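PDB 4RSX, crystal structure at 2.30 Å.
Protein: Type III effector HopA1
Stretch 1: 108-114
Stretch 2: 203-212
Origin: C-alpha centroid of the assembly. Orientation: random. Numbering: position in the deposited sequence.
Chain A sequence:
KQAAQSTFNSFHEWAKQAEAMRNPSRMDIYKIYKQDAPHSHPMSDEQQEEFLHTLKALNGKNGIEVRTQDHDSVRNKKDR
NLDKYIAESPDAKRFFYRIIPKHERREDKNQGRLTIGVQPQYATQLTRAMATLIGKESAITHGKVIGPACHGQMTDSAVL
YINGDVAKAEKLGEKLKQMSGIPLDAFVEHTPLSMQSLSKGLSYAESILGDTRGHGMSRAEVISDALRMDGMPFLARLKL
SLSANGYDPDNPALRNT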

ATOM      1  N   ASP A 108       2.517 -15.356   4.509  1.00 16.02           N
ATOM      2  CA  ASP A 108       2.382 -15.472   5.960  1.00 15.71           C
ATOM      3  C   ASP A 108       1.062 -14.828   6.376  1.00 17.28           C
ATOM      4  O   ASP A 108       0.570 -13.909   5.704  1.00 16.01           O
ATOM      5  CB  ASP A 108       3.503 -14.730   6.682  1.00 14.58           C
ATOM      6  CG  ASP A 108       4.868 -15.356   6.467  1.00 20.41           C
ATOM      7  OD1 ASP A 108       4.950 -16.534   6.049  1.00 19.05           O
ATOM      8  OD2 ASP A 108       5.869 -14.652   6.731  1.00 18.92           O
ATOM      9  N   LYS A 109       0.500 -15.278   7.494  1.00 10.48           N
ATOM     10  CA  LYS A 109      -0.684 -14.634   8.033  1.00 15.24           C
ATOM     11  C   LYS A 109      -0.380 -13.207   8.481  1.00 14.52           C
ATOM     12  O   LYS A 109      -1.262 -12.363   8.499  1.00 15.59           O
ATOM     13  CB  LYS A 109      -1.239 -15.453   9.195  1.00 19.66           C
ATOM     14  CG  LYS A 109      -1.374 -16.927   8.847  1.00 22.75           C
ATOM     15  CD  LYS A 109      -2.807 -17.419   8.952  1.00 35.05           C
ATOM     16  CE  LYS A 109      -2.958 -18.451  10.087  1.00 41.76           C
ATOM     17  NZ  LYS A 109      -2.076 -19.654   9.926  1.00 36.52           N
ATOM     18  N   ASN A 110       0.870 -12.949   8.852  1.00 16.31           N
ATOM     19  CA  ASN A 110       1.310 -11.595   9.170  1.00 18.49           C
ATOM     20  C   ASN A 110       2.299 -11.076   8.142  1.00 15.96           C
ATOM     21  O   ASN A 110       3.416 -11.581   8.047  1.00 21.70           O
ATOM     22  CB  ASN A 110       1.996 -11.569  10.528  1.00 23.16           C
ATOM     23  CG  ASN A 110       1.115 -12.081  11.627  1.00 23.42           C
ATOM     24  OD1 ASN A 110      -0.113 -11.939  11.585  1.00 23.88           O
ATOM     25  ND2 ASN A 110       1.735 -12.695  12.628  1.00 28.64           N
ATOM     26  N   GLN A 111       1.916 -10.060   7.384  1.00 14.91           N
ATOM     27  CA  GLN A 111       2.800  -9.564   6.342  1.00 15.74           C
ATOM     28  C   GLN A 111       3.194  -8.125   6.564  1.00 14.31           C
ATOM     29  O   GLN A 111       2.452  -7.357   7.180  1.00 17.02           O
ATOM     30  CB  GLN A 111       2.142  -9.699   4.963  1.00 11.10           C
ATOM     31  CG  GLN A 111       2.321 -11.059   4.296  1.00 15.21           C
ATOM     32  CD  GLN A 111       2.046 -10.990   2.794  1.00 16.63           C
ATOM     33  OE1 GLN A 111       1.143 -10.275   2.355  1.00 17.44           O
ATOM     34  NE2 GLN A 111       2.842 -11.708   2.004  1.00 13.90           N
ATOM     35  N   GLY A 112       4.363  -7.759   6.047  1.00 16.58           N
ATOM     36  CA  GLY A 112       4.731  -6.359   5.907  1.00 17.60           C
ATOM     37  C   GLY A 112       4.310  -5.810   4.545  1.00 16.57           C
ATOM     38  O   GLY A 112       4.319  -6.547   3.548  1.00 14.02           O
ATOM     39  N   ARG A 113       3.931  -4.529   4.506  1.00 16.87           N
ATOM     40  CA  ARG A 113       3.519  -3.884   3.260  1.00 17.15           C
ATOM     41  C   ARG A 113       4.374  -2.647   3.059  1.00 13.55           C
ATOM     42  O   ARG A 113       4.377  -1.741   3.897  1.00 12.23           O
ATOM     43  CB  ARG A 113       2.051  -3.447   3.309  1.00 18.60           C
ATOM     44  CG  ARG A 113       1.128  -4.321   4.150  1.00 27.98           C
ATOM     45  CD  ARG A 113       0.772  -5.582   3.387  1.00 32.64           C
ATOM     46  NE  ARG A 113      -0.452  -6.257   3.847  1.00 35.12           N
ATOM     47  CZ  ARG A 113      -1.691  -5.796   3.664  1.00 41.39           C
ATOM     48  NH1 ARG A 113      -1.891  -4.627   3.065  1.00 43.76           N
ATOM     49  NH2 ARG A 113      -2.737  -6.494   4.094  1.00 43.41           N
ATOM     50  N   LEU A 114       5.096  -2.606   1.949  1.00 11.21           N
ATOM     51  CA  LEU A 114       5.928  -1.459   1.622  1.00 11.14           C
ATOM     52  C   LEU A 114       5.188  -0.600   0.612  1.00 10.09           C
ATOM     53  O   LEU A 114       4.926  -1.040  -0.504  1.00 10.98           O
ATOM     54  CB  LEU A 114       7.272  -1.924   1.041  1.00 11.64           C
ATOM     55  CG  LEU A 114       8.303  -0.835   0.729  1.00 17.24           C
ATOM     56  CD1 LEU A 114       8.502   0.080   1.930  1.00 13.02           C
ATOM     57  CD2 LEU A 114       9.626  -1.471   0.315  1.00 16.22           C
ATOM     58  N   SER A 203       6.960   3.965   2.692  1.00  9.49           N
ATOM     59  CA  SER A 203       6.210   3.847   3.941  1.00 10.79           C
ATOM     60  C   SER A 203       5.860   2.387   4.249  1.00 13.72           C
ATOM     61  O   SER A 203       5.494   1.610   3.350  1.00 12.38           O
ATOM     62  CB  SER A 203       4.930   4.689   3.879  1.00 11.74           C
ATOM     63  OG  SER A 203       5.190   5.975   3.339  1.00  9.92           O
ATOM     64  N   TYR A 204       5.951   2.026   5.525  1.00 11.41           N
ATOM     65  CA  TYR A 204       5.794   0.645   5.931  1.00 10.35           C
ATOM     66  C   TYR A 204       4.680   0.457   6.954  1.00  9.47           C
ATOM     67  O   TYR A 204       4.468   1.298   7.833  1.00  9.99           O
ATOM     68  CB  TYR A 204       7.112   0.160   6.512  1.00 11.77           C
ATOM     69  CG  TYR A 204       7.077  -1.256   7.010  1.00 11.93           C
ATOM     70  CD1 TYR A 204       7.185  -2.317   6.133  1.00 10.98           C
ATOM     71  CD2 TYR A 204       6.945  -1.534   8.364  1.00 11.36           C
ATOM     72  CE1 TYR A 204       7.168  -3.627   6.589  1.00 12.61           C
ATOM     73  CE2 TYR A 204       6.920  -2.838   8.826  1.00 10.84           C
ATOM     74  CZ  TYR A 204       7.036  -3.878   7.929  1.00 12.30           C
ATOM     75  OH  TYR A 204       7.015  -5.182   8.372  1.00 15.00           O
ATOM     76  N   ALA A 205       3.977  -0.661   6.847  1.00 10.39           N
ATOM     77  CA  ALA A 205       2.959  -1.014   7.842  1.00 10.90           C
ATOM     78  C   ALA A 205       2.727  -2.511   7.788  1.00 10.82           C
ATOM     79  O   ALA A 205       2.993  -3.152   6.759  1.00 11.00           O
ATOM     80  CB  ALA A 205       1.658  -0.248   7.591  1.00  8.49           C
ATOM     81  N   GLU A 206       2.221  -3.069   8.887  1.00 10.13           N
ATOM     82  CA  GLU A 206       2.044  -4.513   8.987  1.00 11.07           C
ATOM     83  C   GLU A 206       0.579  -4.898   9.071  1.00 13.35           C
ATOM     84  O   GLU A 206      -0.241  -4.167   9.634  1.00 16.59           O
ATOM     85  CB  GLU A 206       2.817  -5.059  10.191  1.00 12.15           C
ATOM     86  CG  GLU A 206       4.313  -4.813  10.097  1.00 12.01           C
ATOM     87  CD  GLU A 206       5.119  -5.442  11.238  1.00 14.77           C
ATOM     88  OE1 GLU A 206       4.552  -5.725  12.317  1.00 17.30           O
ATOM     89  OE2 GLU A 206       6.337  -5.650  11.053  1.00 16.81           O
ATOM     90  N   SER A 207       0.240  -6.041   8.495  1.00 14.17           N
ATOM     91  CA  SER A 207      -1.120  -6.544   8.590  1.00 18.25           C
ATOM     92  C   SER A 207      -1.069  -7.860   9.360  1.00 19.73           C
ATOM     93  O   SER A 207      -0.033  -8.538   9.379  1.00 18.14           O
ATOM     94  CB  SER A 207      -1.728  -6.716   7.201  1.00 21.51           C
ATOM     95  OG  SER A 207      -0.959  -7.613   6.433  1.00 31.44           O
ATOM     96  N   ILE A 208      -2.162  -8.204  10.036  1.00 22.56           N
ATOM     97  CA  ILE A 208      -2.162  -9.393  10.886  1.00 22.85           C
ATOM     98  C   ILE A 208      -3.287 -10.336  10.537  1.00 23.70           C
ATOM     99  O   ILE A 208      -4.256  -9.936   9.878  1.00 20.26           O
ATOM    100  CB  ILE A 208      -2.316  -9.038  12.387  1.00 27.98           C
ATOM    101  CG1 ILE A 208      -3.574  -8.205  12.627  1.00 19.85           C
ATOM    102  CG2 ILE A 208      -1.122  -8.279  12.887  1.00 23.23           C
ATOM    103  CD1 ILE A 208      -3.570  -7.525  13.990  1.00 18.29           C
ATOM    104  N   LEU A 209      -3.144 -11.584  10.986  1.00 26.63           N
ATOM    105  CA  LEU A 209      -4.250 -12.544  11.013  1.00 30.16           C
ATOM    106  C   LEU A 209      -4.865 -12.732   9.649  1.00 28.69           C
ATOM    107  O   LEU A 209      -6.074 -12.918   9.538  1.00 30.35           O
ATOM    108  CB  LEU A 209      -5.335 -12.077  11.984  1.00 28.04           C
ATOM    109  CG  LEU A 209      -4.914 -11.979  13.453  1.00 36.20           C
ATOM    110  CD1 LEU A 209      -5.922 -11.173  14.297  1.00 27.96           C
ATOM    111  CD2 LEU A 209      -4.745 -13.388  14.007  1.00 34.43           C
ATOM    112  N   GLY A 210      -4.037 -12.667   8.611  1.00 22.03           N
ATOM    113  CA  GLY A 210      -4.532 -12.787   7.252  1.00 27.08           C
ATOM    114  C   GLY A 210      -5.438 -11.656   6.803  1.00 27.02           C
ATOM    115  O   GLY A 210      -6.133 -11.791   5.797  1.00 39.63           O
ATOM    116  N   ASP A 211      -5.427 -10.536   7.522  1.00 27.72           N
ATOM    117  CA  ASP A 211      -6.287  -9.392   7.199  1.00 24.75           C
ATOM    118  C   ASP A 211      -6.202  -8.973   5.727  1.00 28.72           C
ATOM    119  O   ASP A 211      -5.129  -8.999   5.120  1.00 34.64           O
ATOM    120  CB  ASP A 211      -5.928  -8.203   8.088  1.00 23.93           C
ATOM    121  CG  ASP A 211      -6.983  -7.108   8.076  1.00 30.32           C
ATOM    122  OD1 ASP A 211      -7.839  -7.060   7.156  1.00 30.21           O
ATOM    123  OD2 ASP A 211      -6.939  -6.269   9.001  1.00 33.45           O
ATOM    124  N   THR A 212      -7.349  -8.601   5.161  1.00 42.92           N
ATOM    125  CA  THR A 212      -7.416  -8.092   3.790  1.00 52.07           C
ATOM    126  C   THR A 212      -8.352  -6.880   3.684  1.00 50.74           C
ATOM    127  O   THR A 212      -8.725  -6.464   2.586  1.00 52.44           O
ATOM    128  CB  THR A 212      -7.855  -9.189   2.772  1.00 55.41           C
ATOM    129  OG1 THR A 212      -8.987  -9.912   3.289  1.00 51.70           O
ATOM    130  CG2 THR A 212      -6.698 -10.153   2.482  1.00 45.80           C
TER
HETATM  131  O   HOH W   1      -1.648 -10.122   6.206  1.00 25.18           O

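What joins the two backbones? They run as neighbouring antiparallel strands, their N-to-C directions 155° apart, and five of the seven hydrogen bonds across the stretches join main-chain atoms. R113 faces A205 in a hydrogen-bonded pair: R113 N donates to A205 O at 2.8 Å, and A205 N returns a bond to R113 O at 3.2 Å. Two residues along, S207 N donates to Q111 O at 2.9 Å, nearly straight, while the bond from Q111 N to S207 O, at 3.2 Å, is bent and weak. Between these pairs E206 CA makes a CA-H...O contact with Q111 O at 3.4 Å.

How is the contact carried past the strands? Stretch 2 makes a type I' turn from I208 to D211, closed by D211 N donating to I208 O at 2.7 Å, and the turn presents two amides to stretch 1. G210 N donates to K109 O at 2.8 Å, and L209 N to the side-chain atom N110 OD1 at 3.1 Å. The short amide side chain of N110, with chi1 in m, brings its oxygen to a backbone donor. L209 and G210 both have positive phi, a conformation that glycine adopts easily; the leucine side chain points away from stretch 1.

Which polar side chains meet across the sheet? R113 and S207 project from the same face as A205, and the arginine, with the largest area covered in this contact, brings its end nearer to stretch 2. Its NE makes a weak hydrogen bond to S207 OG at 3.0 Å, and its NH2 lies 3.6 Å from D211 O, which sits at the edge of the guanidinium. The small serine, with chi1 in p, also links to the backbone through water 1: the water lies 2.6 Å from S207 OG and donates to K109 O at 3.2 Å.

Why does a glycine suit the opposite face? L114, Y204 and E206 project on that side, and the tyrosine reaches across to G112, where Y204 OH lies 3.6 Å from G112 CA. A beta carbon on G112 would fall only 2.6 Å from that hydroxyl, a clash, so the bare glycine leaves room for it. The hydroxyl donates to E206 OE2 at 2.8 Å. All four of these residues are buried, and L114 adds a nonpolar side chain on this face; its CD1 lies 3.7 Å from S203 O. The two stretches bury 576 Å², summed over both sides.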